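PDB 4PR3: 5'-methylthioadenosine nucleosidase / s-adenosylhomocysteine nucleosidase from Brucella melitensis bv. 1, which belongs to the phosphorylase superfamily, whose alpha/beta fold packs helices around a mixed beta sheet, and holds adenine in a pocket of that fold. Local coordinates for residues A29-L34 with M80-I85; P96-Y101 with H208-K213; V106-M111 with E169-L174; L134-A139 with G181-G186; S145-G150 with E159-D164. All coordinates share one frame; numbering follows the deposited sequence.

How the contacts relate
All five contacts belong to one mixed sheet or the helices and loops packed on it. Contacts 1 and 4 touch, their centres 11 Å apart, because strands 83-91 and 184-192 are neighbours: Val-84 N and O probably hydrogen-bond to Pro-183 O and Leu-185 N. Contact 4 meets contact 3 through Leu-184 and Leu-134, which pack on Leu-174. Contacts 3 and 5, with centres 9 Å apart, share a phosphate ion and join through Ser-107 and Thr-148 on adjacent strands. Contact 2 lies apart, 24 Å from contact 1 between centres. Adenine is about 8 Å from the Leu-146 side chain and about 9 Å from those of Thr-170 and Ile-210.

Contact 1: residues A29-L34 with M80-I85; sequences AGKRLL and MPDLVI
Leu-33 and Leu-34 pair with Leu-83 and Val-84 as neighbouring parallel beta strands, where strands 31-37 and 83-91 begin side by side in the central sheet. The ladder is regular: Leu-34 N donates to Leu-83 O (3.0 Å), and Ile-85 N returns a bond to Leu-34 O (2.8 Å). Just before it, Arg-32 O receives Asp-82 N at 2.8 Å in the carbonyl plane and, more weakly, Leu-83 N.

Side chains extend the pairing to its ragged end. The carboxylate of Asp-82 stands in for a backbone carbonyl: its OD2 takes the N-H of Arg-32 on the anti side, at 2.8 Å and nearly straight (173°). An acid suits this spot as that acceptor, and the charges of Lys-31 and Arg-32 nearby probably favour it. The Arg-32 chain turns at chi3 (27°), which carries NH2 back to Met-80 O, 2.6 Å away, while NH1 forms a salt bridge with Asp-79.

The leucines fill the two faces. On one, the CD2 branch of Leu-33 rests against Leu-83 CB (3.6 Å), and Ile-85 CD1 touches Leu-33 CB; helix 207-226 adds Val-225. On the other, Leu-34 CB lies beside the ring carbon CB of Pro-81 (4.0 Å), with Met-25 and, from helix 60-76, Leu-71 packed around. Branched aliphatic residues suit both faces, since both are buried. The chain between the two strands includes helices 45-50 and 60-76 and a short strand; parallel strands flanked by helices are characteristic of the alpha/beta fold of the phosphorylase superfamily.

Contact 2: residues P96-Y101 with H208-K213; sequences PQAEVY and HVIDEK
Ala-98 and Val-100 meet Ile-210 and Lys-213 where helix 207-226 packs on the start of strand 100-108 and the turn of chain before it, a helix-on-sheet contact of the alpha/beta fold. It is wholly a matter of van der Waals contact, and the side-chain conformations decide it. Ala-98 adopts a left-handed backbone conformation (phi 60°), and its small side chain lets the helix come close. Ile-210 uses the tip of its longer branch: CG1 lies opposite the carbonyl carbon (chi1 -58°), and CD1 bends across to Ala-98 CA at 3.8 Å. At the outer margin Val-209 CG1 brushes Ala-98 CB.

Val-100 turns CG1 into the space between its own N and carbonyl carbon. This branch meets the helix at Lys-213, 3.6 Å from its backbone O and 3.8 Å from its CB, while Leu-214 and Ala-217 continue the packing on the same valine. A beta-branched residue suits a strand that must also offer methyls to a helix.

Lys-213 suits the surface margin, for its aliphatic part can lie on the protein while the ammonium group reaches beyond. The chain runs extended from CB through CE before bending at the last torsion, and its CD and CE methylenes lie beside Ala-98 O.

Contact 3: residues V106-M111 with E169-L174; sequences VSYRDM and ETYACL. With PO4 (phosphate ion), chain D.
Val-106 opens a strand-on-helix contact of the alpha/beta fold: the end of strand 100-108 passes across the first turn of helix 170-180 at nearly a right angle (99°). The two methyls of the valine divide the work. CG2 lies against Tyr-171 CB, at 3.8 Å, and grazes Thr-170 CG2, whereas CG1 reaches Leu-174 CD2, 3.6 Å away, and also approaches the edge of the Tyr-171 ring. A branched, compact side chain thus fills the notch between successive helix residues. Thr-170 keeps its methyl for this packing, while its hydroxyl is bonded to Asp-167 of the adenine pocket.

Ser-107 faces the other way, as strand alternation requires. Its OG stands 3.3 Å from both O1 and O4 of a phosphate ion, and a small hydroxyl residue suits a place so close to an anion.

Tyr-108 returns to the helix side, its CG opposite the backbone N (chi1 -173°). Its side chain crosses that of Tyr-171 at about a right angle, although the ring planes are only 16° apart. Val-61 of the second subunit packs on both tyrosines, so the pair also belongs to the dimer interface.

Tyr-108 also opens a type I turn that ends at Met-111; Arg-109 is its second residue, its guanidinium bonded to Ser-147 and Asn-151. The two tyrosine rings are slid so far that they scarcely overlap, with centroids 4.9 Å from each other. Over one face of the Tyr-171 ring lies instead Tyr-108 CB, 3.6 Å from the ring centroid in a CH-pi contact.

Contact 4: residues L134-A139 with G181-G186; sequences LPFRVA and GVPLLG
Phe-136 sets its CG opposite its carbonyl carbon (chi1 -60°), which brings the ring against Pro-183; Leu-185, with CG opposite the backbone N (chi1 -176°), extends CD1 to the CB of Phe-136. The ring carbon CE2 of Phe-136 comes to 3.8 Å from Pro-183 CB, and the two side chains meet at a slant. Leu-185 CD1 touches Phe-136 CB at 4.1 Å and Val-138 CG2 at 4.2 Å. Pro-135 CG lies over one face of the phenyl ring, and its CD rests against Leu-184 O. Deeper in, Leu-134 CD1 settles near Gly-186 N (3.9 Å), where the glycine offers bare backbone to the bulky leucine.

The segments share no direct hydrogen bond. Instead one water accepts from Phe-136 N and donates to Leu-184 O, 2.9 Å in each case. Away from the strand, Arg-137 folds back on its own loop: NH1 bonds Leu-134 O and Phe-136 O, approaching each from above the carbonyl plane.

An irregular loop is thus fitted onto strand 184-192 by the buried Leu-134, Val-138, Leu-184 and Leu-185, with Phe-136 and the prolines at the margin. Its hold should be chiefly hydrophobic, the water satisfying two polar backbone atoms between loop and strand.

Contact 5: residues S145-G150 with E159-D164; sequences SLSTGG and ERIEAD. With PO4 (phosphate ion), chain D.
Asp-164 N donates to Ser-145 OG at 3.0 Å, a bond of good geometry (153°) that joins strand 142-148 to the loop 159-164. The serine hydroxyl is placed for it between its own N and carbonyl carbon (chi1 54°). Two weak bonds flank it: Asp-164 N also bonds Ser-145 O, and Asp-164 OD2 accepts Ser-145 N at 3.3 Å, the aspartate supplying a side-chain acceptor for the strand's N-H.

A phosphate ion, probably from the crystallisation liquor, forms the second link. Ser-147 OG, anti to its backbone N, donates to O2 at 3.0 Å and is also bonded to Arg-109 NH1. From the loop, Glu-162 N and Ala-163 N add weak bonds to O3 and O4, so the anion is held by both segments.

Packing fills the rest. Ala-163 CB sits against Ser-147 CB, at 3.7 Å, a small methyl suited to a strand and loop this close. Ile-161 CG2 approaches the same serine carbon (4.0 Å) and covers one side of the phosphate. Hydroxyls and backbone N-H groups form a small anion-binding pocket that in this crystal holds phosphate, bordered by the loop that leads to Val-166 and Asp-167 of the adenine pocket.

Contact 1: residues A29-L34 with M80-I85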
# COMPACT_ATOMS: atom_id res chain seq x y z
N ALA A 29 -6.94 24.94 18.14
CA ALA A 29 -8.29 25.19 18.63
C ALA A 29 -8.94 23.95 19.24
O ALA A 29 -10.08 23.61 18.92
CB ALA A 29 -9.16 25.75 17.51
N GLY A 30 -8.21 23.28 20.13
CA GLY A 30 -8.73 22.11 20.82
C GLY A 30 -8.80 20.85 19.97
O GLY A 30 -9.23 19.80 20.45
N LYS A 31 -8.38 20.95 18.71
CA LYS A 31 -8.36 19.80 17.82
C LYS A 31 -6.93 19.34 17.57
O LYS A 31 -6.01 20.16 17.48
CB LYS A 31 -9.04 20.14 16.49
CG LYS A 31 -10.47 20.62 16.62
CD LYS A 31 -11.36 19.58 17.27
CE LYS A 31 -12.79 20.09 17.41
NZ LYS A 31 -13.67 19.15 18.17
N ARG A 32 -6.74 18.04 17.45
CA ARG A 32 -5.40 17.49 17.25
C ARG A 32 -5.13 17.12 15.79
O ARG A 32 -5.79 16.25 15.22
CB ARG A 32 -5.17 16.29 18.16
CG ARG A 32 -3.95 16.43 19.07
CD ARG A 32 -4.15 15.68 20.37
NE ARG A 32 -5.08 14.56 20.20
CZ ARG A 32 -5.34 13.66 21.14
NH1 ARG A 32 -4.74 13.74 22.32
NH2 ARG A 32 -6.20 12.68 20.91
N LEU A 33 -4.15 17.79 15.19
CA LEU A 33 -3.83 17.61 13.78
C LEU A 33 -2.50 16.88 13.58
O LEU A 33 -1.52 17.16 14.27
CB LEU A 33 -3.76 18.96 13.06
CG LEU A 33 -4.94 19.92 13.23
CD1 LEU A 33 -4.80 21.09 12.28
CD2 LEU A 33 -6.25 19.20 13.00
N LEU A 34 -2.48 15.96 12.62
CA LEU A 34 -1.28 15.20 12.30
C LEU A 34 -0.88 15.39 10.84
O LEU A 34 -1.61 15.03 9.93
CB LEU A 34 -1.51 13.72 12.60
CG LEU A 34 -0.37 12.77 12.24
CD1 LEU A 34 0.89 13.16 13.00
CD2 LEU A 34 -0.76 11.33 12.53
N MSE A 80 -5.40 9.41 19.46
CA MSE A 80 -5.87 9.64 18.09
C MSE A 80 -6.01 11.10 17.66
O MSE A 80 -6.45 11.95 18.43
CB MSE A 80 -7.22 8.97 17.90
CG MSE A 80 -7.13 7.48 17.74
SE MSE A 80 -6.52 7.01 15.96
CE MSE A 80 -8.25 6.47 15.24
N PRO A 81 -5.62 11.39 16.40
CA PRO A 81 -5.79 12.71 15.78
C PRO A 81 -7.23 12.95 15.33
O PRO A 81 -7.95 11.99 15.02
CB PRO A 81 -4.88 12.62 14.55
CG PRO A 81 -4.82 11.18 14.22
CD PRO A 81 -4.89 10.46 15.53
N ASP A 82 -7.64 14.21 15.31
CA ASP A 82 -8.95 14.58 14.76
C ASP A 82 -8.90 14.72 13.25
O ASP A 82 -9.89 14.49 12.56
CB ASP A 82 -9.44 15.88 15.40
CG ASP A 82 -9.65 15.74 16.89
OD1 ASP A 82 -10.69 15.19 17.29
OD2 ASP A 82 -8.76 16.18 17.66
N LEU A 83 -7.74 15.13 12.74
CA LEU A 83 -7.53 15.28 11.31
C LEU A 83 -6.12 14.89 10.90
O LEU A 83 -5.15 15.29 11.55
CB LEU A 83 -7.81 16.73 10.89
CG LEU A 83 -7.46 17.10 9.45
CD1 LEU A 83 -8.36 16.36 8.46
CD2 LEU A 83 -7.56 18.61 9.24
N VAL A 84 -6.00 14.12 9.82
CA VAL A 84 -4.70 13.86 9.22
C VAL A 84 -4.56 14.65 7.93
O VAL A 84 -5.45 14.63 7.08
CB VAL A 84 -4.50 12.36 8.92
CG1 VAL A 84 -3.22 12.14 8.14
CG2 VAL A 84 -4.49 11.55 10.21
N ILE A 85 -3.46 15.37 7.79
CA ILE A 85 -3.20 16.13 6.58
C ILE A 85 -2.05 15.54 5.78
O ILE A 85 -0.89 15.61 6.19
CB ILE A 85 -2.89 17.62 6.87
CG1 ILE A 85 -4.04 18.29 7.62
CG2 ILE A 85 -2.61 18.36 5.57
CD1 ILE A 85 -3.85 18.32 9.12

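Contact 2: residues P96-Y101 with H208-K213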
# COMPACT_ATOMS: atom_id res chain seq x y z
N PRO A 96 -1.56 24.68 -13.85
CA PRO A 96 -0.48 25.66 -13.75
C PRO A 96 0.63 25.20 -12.81
O PRO A 96 0.34 24.72 -11.71
CB PRO A 96 -1.18 26.88 -13.16
CG PRO A 96 -2.57 26.78 -13.64
CD PRO A 96 -2.89 25.31 -13.72
N GLN A 97 1.87 25.35 -13.24
CA GLN A 97 3.01 24.91 -12.44
C GLN A 97 3.20 25.79 -11.22
O GLN A 97 2.86 26.97 -11.24
CB GLN A 97 4.28 24.91 -13.29
CG GLN A 97 4.20 24.01 -14.51
CD GLN A 97 4.07 22.55 -14.15
OE1 GLN A 97 4.74 22.07 -13.23
NE2 GLN A 97 3.21 21.83 -14.86
N ALA A 98 3.75 25.20 -10.16
CA ALA A 98 4.09 25.93 -8.94
C ALA A 98 2.88 26.58 -8.29
O ALA A 98 2.97 27.70 -7.78
CB ALA A 98 5.19 26.96 -9.20
N GLU A 99 1.75 25.89 -8.32
CA GLU A 99 0.57 26.34 -7.60
C GLU A 99 0.09 25.25 -6.64
O GLU A 99 0.31 24.07 -6.88
CB GLU A 99 -0.56 26.75 -8.55
CG GLU A 99 -1.48 27.81 -7.97
CD GLU A 99 -2.89 27.74 -8.51
OE1 GLU A 99 -3.84 27.81 -7.70
OE2 GLU A 99 -3.06 27.63 -9.75
N VAL A 100 -0.55 25.66 -5.55
CA VAL A 100 -1.00 24.73 -4.52
C VAL A 100 -2.50 24.43 -4.62
O VAL A 100 -3.31 25.33 -4.84
CB VAL A 100 -0.65 25.25 -3.10
CG1 VAL A 100 -1.01 26.73 -2.97
CG2 VAL A 100 -1.34 24.42 -2.03
N TYR A 101 -2.86 23.16 -4.47
CA TYR A 101 -4.25 22.73 -4.60
C TYR A 101 -4.65 21.83 -3.44
O TYR A 101 -3.83 21.05 -2.95
CB TYR A 101 -4.44 21.97 -5.92
CG TYR A 101 -4.21 22.79 -7.16
CD1 TYR A 101 -2.92 23.09 -7.60
CD2 TYR A 101 -5.28 23.27 -7.90
CE1 TYR A 101 -2.71 23.84 -8.74
CE2 TYR A 101 -5.07 24.03 -9.04
CZ TYR A 101 -3.79 24.31 -9.45
OH TYR A 101 -3.59 25.06 -10.58
N HIS A 208 11.22 25.33 -3.33
CA HIS A 208 11.31 26.55 -2.53
C HIS A 208 10.00 27.34 -2.62
O HIS A 208 9.50 27.84 -1.62
CB HIS A 208 12.48 27.43 -2.99
CG HIS A 208 12.64 28.69 -2.18
ND1 HIS A 208 11.85 29.80 -2.38
CD2 HIS A 208 13.50 29.01 -1.19
CE1 HIS A 208 12.21 30.75 -1.53
NE2 HIS A 208 13.21 30.29 -0.80
N VAL A 209 9.47 27.44 -3.83
CA VAL A 209 8.20 28.12 -4.05
C VAL A 209 7.05 27.25 -3.54
O VAL A 209 6.09 27.74 -2.96
CB VAL A 209 7.98 28.44 -5.54
CG1 VAL A 209 6.75 29.33 -5.72
CG2 VAL A 209 9.21 29.11 -6.12
N ILE A 210 7.17 25.94 -3.77
CA ILE A 210 6.17 24.98 -3.33
C ILE A 210 6.02 25.00 -1.82
O ILE A 210 4.91 25.00 -1.30
CB ILE A 210 6.52 23.54 -3.79
CG1 ILE A 210 6.66 23.49 -5.32
CG2 ILE A 210 5.47 22.55 -3.32
CD1 ILE A 210 5.36 23.75 -6.06
N ASP A 211 7.15 25.04 -1.11
CA ASP A 211 7.17 25.07 0.35
C ASP A 211 6.49 26.32 0.92
O ASP A 211 5.82 26.24 1.95
CB ASP A 211 8.60 24.95 0.87
CG ASP A 211 8.76 25.47 2.29
OD1 ASP A 211 8.36 24.76 3.24
OD2 ASP A 211 9.29 26.59 2.46
N GLU A 212 6.66 27.45 0.26
CA GLU A 212 6.07 28.70 0.73
C GLU A 212 4.56 28.75 0.46
O GLU A 212 3.79 29.21 1.30
CB GLU A 212 6.77 29.90 0.09
CG GLU A 212 6.21 31.25 0.52
CD GLU A 212 6.94 32.42 -0.11
OE1 GLU A 212 8.11 32.25 -0.51
OE2 GLU A 212 6.34 33.51 -0.21
N LYS A 213 4.15 28.28 -0.71
CA LYS A 213 2.73 28.27 -1.05
C LYS A 213 1.97 27.20 -0.27
O LYS A 213 0.80 27.37 0.04
CB LYS A 213 2.55 28.06 -2.56
CG LYS A 213 2.96 29.27 -3.39
CD LYS A 213 2.84 28.98 -4.88
CE LYS A 213 3.17 30.20 -5.72
NZ LYS A 213 2.15 31.28 -5.56

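Contact 3: residues V106-M111 with E169-L174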
# COMPACT_ATOMS: atom_id res chain seq x y z
N VAL A 106 -9.66 11.51 -4.70
CA VAL A 106 -8.47 10.73 -5.00
C VAL A 106 -8.83 9.37 -5.60
O VAL A 106 -9.87 8.80 -5.29
CB VAL A 106 -7.57 10.56 -3.75
CG1 VAL A 106 -8.20 9.62 -2.75
CG2 VAL A 106 -6.18 10.06 -4.14
N SER A 107 -7.98 8.88 -6.49
CA SER A 107 -8.17 7.57 -7.09
C SER A 107 -6.85 6.81 -7.11
O SER A 107 -5.78 7.40 -6.91
CB SER A 107 -8.75 7.71 -8.50
OG SER A 107 -7.95 8.55 -9.30
N TYR A 108 -6.92 5.50 -7.33
CA TYR A 108 -5.76 4.62 -7.30
C TYR A 108 -5.54 4.07 -8.70
O TYR A 108 -6.28 3.19 -9.15
CB TYR A 108 -6.05 3.48 -6.33
CG TYR A 108 -4.91 2.54 -6.02
CD1 TYR A 108 -3.58 2.90 -6.24
CD2 TYR A 108 -5.17 1.27 -5.51
CE1 TYR A 108 -2.55 2.03 -5.95
CE2 TYR A 108 -4.15 0.39 -5.23
CZ TYR A 108 -2.84 0.77 -5.44
OH TYR A 108 -1.84 -0.12 -5.15
N ARG A 109 -4.51 4.55 -9.39
CA ARG A 109 -4.35 4.22 -10.81
C ARG A 109 -3.67 2.88 -11.05
O ARG A 109 -3.68 2.36 -12.17
CB ARG A 109 -3.62 5.33 -11.56
CG ARG A 109 -2.24 5.63 -11.02
CD ARG A 109 -1.52 6.66 -11.87
NE ARG A 109 -0.18 6.91 -11.36
CZ ARG A 109 0.11 7.85 -10.46
NH1 ARG A 109 -0.85 8.63 -9.98
NH2 ARG A 109 1.35 8.00 -10.05
N ASP A 110 -3.07 2.31 -10.00
CA ASP A 110 -2.41 1.02 -10.12
C ASP A 110 -3.41 -0.12 -10.09
O ASP A 110 -3.07 -1.26 -10.39
CB ASP A 110 -1.38 0.83 -9.01
CG ASP A 110 -0.20 1.78 -9.15
OD1 ASP A 110 0.00 2.31 -10.26
OD2 ASP A 110 0.51 1.98 -8.14
N MSE A 111 -4.66 0.19 -9.73
CA MSE A 111 -5.67 -0.84 -9.56
C MSE A 111 -6.47 -1.05 -10.84
O MSE A 111 -7.24 -0.18 -11.24
CB MSE A 111 -6.63 -0.42 -8.44
CG MSE A 111 -7.88 -1.27 -8.30
SE MSE A 111 -7.50 -3.05 -7.58
CE MSE A 111 -7.72 -4.08 -9.19
N GLU A 169 1.23 8.84 -2.97
CA GLU A 169 0.94 8.58 -1.56
C GLU A 169 -0.54 8.61 -1.16
O GLU A 169 -1.05 7.67 -0.57
CB GLU A 169 1.75 9.50 -0.63
CG GLU A 169 3.20 9.08 -0.47
CD GLU A 169 4.09 9.59 -1.59
OE1 GLU A 169 3.91 10.76 -2.00
OE2 GLU A 169 4.96 8.82 -2.05
N THR A 170 -1.19 9.74 -1.44
CA THR A 170 -2.46 10.12 -0.83
C THR A 170 -3.53 9.03 -0.72
O THR A 170 -4.12 8.87 0.35
CB THR A 170 -3.06 11.34 -1.56
OG1 THR A 170 -2.10 12.40 -1.55
CG2 THR A 170 -4.34 11.81 -0.88
N TYR A 171 -3.79 8.28 -1.79
CA TYR A 171 -4.81 7.23 -1.72
C TYR A 171 -4.48 6.19 -0.65
O TYR A 171 -5.37 5.65 -0.00
CB TYR A 171 -5.02 6.56 -3.08
CG TYR A 171 -6.01 5.42 -3.03
CD1 TYR A 171 -7.37 5.64 -3.23
CD2 TYR A 171 -5.60 4.12 -2.77
CE1 TYR A 171 -8.28 4.60 -3.18
CE2 TYR A 171 -6.50 3.08 -2.71
CZ TYR A 171 -7.84 3.32 -2.91
OH TYR A 171 -8.73 2.28 -2.85
N ALA A 172 -3.19 5.90 -0.49
CA ALA A 172 -2.76 4.96 0.53
C ALA A 172 -3.01 5.54 1.93
O ALA A 172 -3.33 4.81 2.86
CB ALA A 172 -1.30 4.61 0.35
N CYS A 173 -2.85 6.85 2.06
CA CYS A 173 -3.12 7.53 3.32
C CYS A 173 -4.60 7.45 3.65
O CYS A 173 -4.98 7.22 4.80
CB CYS A 173 -2.71 9.00 3.25
SG CYS A 173 -0.93 9.27 3.05
N LEU A 174 -5.44 7.62 2.63
CA LEU A 174 -6.88 7.60 2.79
C LEU A 174 -7.37 6.28 3.36
O LEU A 174 -8.13 6.26 4.34
CB LEU A 174 -7.57 7.87 1.46
CG LEU A 174 -9.10 7.92 1.54
CD1 LEU A 174 -9.54 9.01 2.50
CD2 LEU A 174 -9.71 8.14 0.17
P PO4 D . -7.06 8.00 -13.01
O1 PO4 D . -7.29 6.86 -12.03
O2 PO4 D . -5.58 8.22 -13.15
O3 PO4 D . -7.65 7.64 -14.35
O4 PO4 D . -7.71 9.26 -12.47

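Contact 4: residues L134-A139 with G181-G186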
# COMPACT_ATOMS: atom_id res chain seq x y z
N LEU A 134 -13.01 13.46 -1.00
CA LEU A 134 -12.51 13.83 0.32
C LEU A 134 -13.55 14.72 1.00
O LEU A 134 -14.25 15.49 0.33
CB LEU A 134 -11.14 14.52 0.21
CG LEU A 134 -9.97 13.64 -0.27
CD1 LEU A 134 -8.63 14.17 0.24
CD2 LEU A 134 -10.16 12.19 0.14
N PRO A 135 -13.66 14.62 2.33
CA PRO A 135 -14.75 15.26 3.07
C PRO A 135 -14.71 16.79 3.15
O PRO A 135 -15.76 17.39 3.41
CB PRO A 135 -14.61 14.67 4.48
CG PRO A 135 -13.16 14.33 4.60
CD PRO A 135 -12.77 13.85 3.23
N PHE A 136 -13.56 17.42 2.94
CA PHE A 136 -13.42 18.84 3.28
C PHE A 136 -13.13 19.80 2.13
O PHE A 136 -12.51 19.43 1.13
CB PHE A 136 -12.36 19.01 4.37
CG PHE A 136 -12.67 18.28 5.64
CD1 PHE A 136 -13.95 18.30 6.16
CD2 PHE A 136 -11.69 17.56 6.29
CE1 PHE A 136 -14.24 17.62 7.33
CE2 PHE A 136 -11.98 16.88 7.46
CZ PHE A 136 -13.26 16.91 7.98
N ARG A 137 -13.60 21.03 2.29
CA ARG A 137 -13.31 22.12 1.37
C ARG A 137 -12.95 23.36 2.16
O ARG A 137 -13.77 23.86 2.94
CB ARG A 137 -14.51 22.41 0.47
CG ARG A 137 -14.94 21.25 -0.42
CD ARG A 137 -13.84 20.86 -1.39
NE ARG A 137 -14.25 19.75 -2.25
CZ ARG A 137 -14.06 18.46 -1.96
NH1 ARG A 137 -13.45 18.11 -0.84
NH2 ARG A 137 -14.48 17.53 -2.80
N VAL A 138 -11.74 23.86 1.98
CA VAL A 138 -11.30 25.08 2.65
C VAL A 138 -11.31 26.24 1.66
O VAL A 138 -10.76 26.12 0.56
CB VAL A 138 -9.90 24.91 3.26
CG1 VAL A 138 -9.41 26.22 3.86
CG2 VAL A 138 -9.91 23.80 4.30
N ALA A 139 -11.93 27.35 2.04
CA ALA A 139 -12.02 28.52 1.18
C ALA A 139 -10.66 29.14 0.93
O ALA A 139 -9.81 29.16 1.82
CB ALA A 139 -12.97 29.54 1.77
N GLY A 181 -10.83 5.32 11.08
CA GLY A 181 -11.92 6.26 11.24
C GLY A 181 -11.57 7.74 11.34
O GLY A 181 -12.40 8.55 11.77
N VAL A 182 -10.35 8.11 10.97
CA VAL A 182 -9.95 9.52 10.94
C VAL A 182 -10.20 10.12 9.55
O VAL A 182 -9.99 9.46 8.54
CB VAL A 182 -8.46 9.68 11.32
CG1 VAL A 182 -8.09 11.15 11.50
CG2 VAL A 182 -8.15 8.91 12.59
N PRO A 183 -10.68 11.38 9.50
CA PRO A 183 -10.83 12.04 8.20
C PRO A 183 -9.49 12.54 7.65
O PRO A 183 -8.55 12.77 8.41
CB PRO A 183 -11.75 13.22 8.52
CG PRO A 183 -11.51 13.50 9.96
CD PRO A 183 -11.27 12.16 10.59
N LEU A 184 -9.41 12.69 6.33
CA LEU A 184 -8.17 13.07 5.66
C LEU A 184 -8.35 14.34 4.82
O LEU A 184 -9.39 14.55 4.20
CB LEU A 184 -7.69 11.93 4.76
CG LEU A 184 -6.49 12.22 3.85
CD1 LEU A 184 -5.20 12.27 4.64
CD2 LEU A 184 -6.39 11.20 2.73
N LEU A 185 -7.31 15.18 4.81
CA LEU A 185 -7.29 16.38 3.98
C LEU A 185 -5.97 16.45 3.21
O LEU A 185 -4.90 16.40 3.81
CB LEU A 185 -7.47 17.63 4.84
CG LEU A 185 -7.58 19.01 4.19
CD1 LEU A 185 -8.43 19.92 5.06
CD2 LEU A 185 -6.21 19.64 3.95
N GLY A 186 -6.04 16.52 1.88
CA GLY A 186 -4.85 16.66 1.07
C GLY A 186 -4.49 18.07 0.62
O GLY A 186 -5.36 18.91 0.42
O HOH W 1 -10.72 16.65 2.75

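Contact 5: residues S145-G150 with E159-D164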
# COMPACT_ATOMS: atom_id res chain seq x y z
N SER A 145 -8.68 17.14 -8.56
CA SER A 145 -8.78 15.70 -8.42
C SER A 145 -7.38 15.10 -8.48
O SER A 145 -6.50 15.61 -9.17
CB SER A 145 -9.65 15.12 -9.53
OG SER A 145 -9.18 15.52 -10.80
N LEU A 146 -7.17 14.01 -7.75
CA LEU A 146 -5.83 13.44 -7.62
C LEU A 146 -5.80 11.95 -7.97
O LEU A 146 -6.76 11.22 -7.73
CB LEU A 146 -5.30 13.66 -6.20
CG LEU A 146 -3.90 13.17 -5.85
CD1 LEU A 146 -2.85 13.80 -6.76
CD2 LEU A 146 -3.59 13.46 -4.40
N SER A 147 -4.68 11.53 -8.54
CA SER A 147 -4.43 10.12 -8.83
C SER A 147 -3.18 9.66 -8.08
O SER A 147 -2.15 10.34 -8.09
CB SER A 147 -4.25 9.91 -10.33
OG SER A 147 -4.01 8.55 -10.64
N THR A 148 -3.27 8.51 -7.42
CA THR A 148 -2.14 7.95 -6.69
C THR A 148 -1.65 6.66 -7.34
O THR A 148 -2.45 5.80 -7.71
CB THR A 148 -2.49 7.67 -5.20
OG1 THR A 148 -2.73 8.91 -4.52
CG2 THR A 148 -1.35 6.94 -4.50
N GLY A 149 -0.33 6.53 -7.48
CA GLY A 149 0.28 5.33 -8.03
C GLY A 149 1.75 5.22 -7.67
O GLY A 149 2.35 6.19 -7.20
N GLY A 150 2.34 4.05 -7.89
CA GLY A 150 3.73 3.84 -7.56
C GLY A 150 4.69 4.38 -8.60
O GLY A 150 5.91 4.37 -8.40
N GLU A 159 -1.96 11.82 -20.56
CA GLU A 159 -3.24 11.66 -21.26
C GLU A 159 -3.98 10.35 -20.96
O GLU A 159 -5.18 10.23 -21.25
CB GLU A 159 -3.06 11.86 -22.76
CG GLU A 159 -2.79 13.31 -23.15
CD GLU A 159 -3.83 14.27 -22.60
OE1 GLU A 159 -5.03 13.90 -22.56
OE2 GLU A 159 -3.46 15.39 -22.20
N ARG A 160 -3.29 9.36 -20.39
CA ARG A 160 -3.96 8.18 -19.86
C ARG A 160 -4.50 8.39 -18.43
O ARG A 160 -5.11 7.49 -17.86
CB ARG A 160 -3.04 6.95 -19.90
CG ARG A 160 -3.06 6.20 -21.22
CD ARG A 160 -1.88 5.23 -21.36
NE ARG A 160 -1.88 4.18 -20.35
CZ ARG A 160 -1.06 4.15 -19.30
NH1 ARG A 160 -0.17 5.12 -19.12
NH2 ARG A 160 -1.13 3.16 -18.42
N ILE A 161 -4.26 9.57 -17.86
CA ILE A 161 -4.71 9.89 -16.51
C ILE A 161 -5.89 10.87 -16.52
O ILE A 161 -5.76 11.99 -17.03
CB ILE A 161 -3.57 10.50 -15.66
CG1 ILE A 161 -2.33 9.60 -15.70
CG2 ILE A 161 -4.03 10.75 -14.23
CD1 ILE A 161 -2.56 8.21 -15.15
N GLU A 162 -7.01 10.47 -15.95
CA GLU A 162 -8.22 11.30 -15.94
C GLU A 162 -8.13 12.43 -14.91
O GLU A 162 -8.71 13.50 -15.10
CB GLU A 162 -9.46 10.46 -15.66
CG GLU A 162 -9.57 9.18 -16.49
CD GLU A 162 -10.03 9.42 -17.91
OE1 GLU A 162 -10.23 10.59 -18.30
OE2 GLU A 162 -10.21 8.43 -18.65
N ALA A 163 -7.42 12.19 -13.82
CA ALA A 163 -7.30 13.16 -12.74
C ALA A 163 -6.50 14.39 -13.17
O ALA A 163 -5.76 14.34 -14.15
CB ALA A 163 -6.67 12.52 -11.51
N ASP A 164 -6.66 15.49 -12.43
CA ASP A 164 -5.95 16.73 -12.73
C ASP A 164 -4.46 16.62 -12.42
O ASP A 164 -3.63 17.19 -13.12
CB ASP A 164 -6.54 17.89 -11.93
CG ASP A 164 -7.97 18.19 -12.30
OD1 ASP A 164 -8.38 17.83 -13.43
OD2 ASP A 164 -8.69 18.78 -11.46
P PO4 D . -7.06 8.00 -13.01
O1 PO4 D . -7.29 6.86 -12.03
O2 PO4 D . -5.58 8.22 -13.15
O3 PO4 D . -7.65 7.64 -14.35
O4 PO4 D . -7.71 9.26 -12.47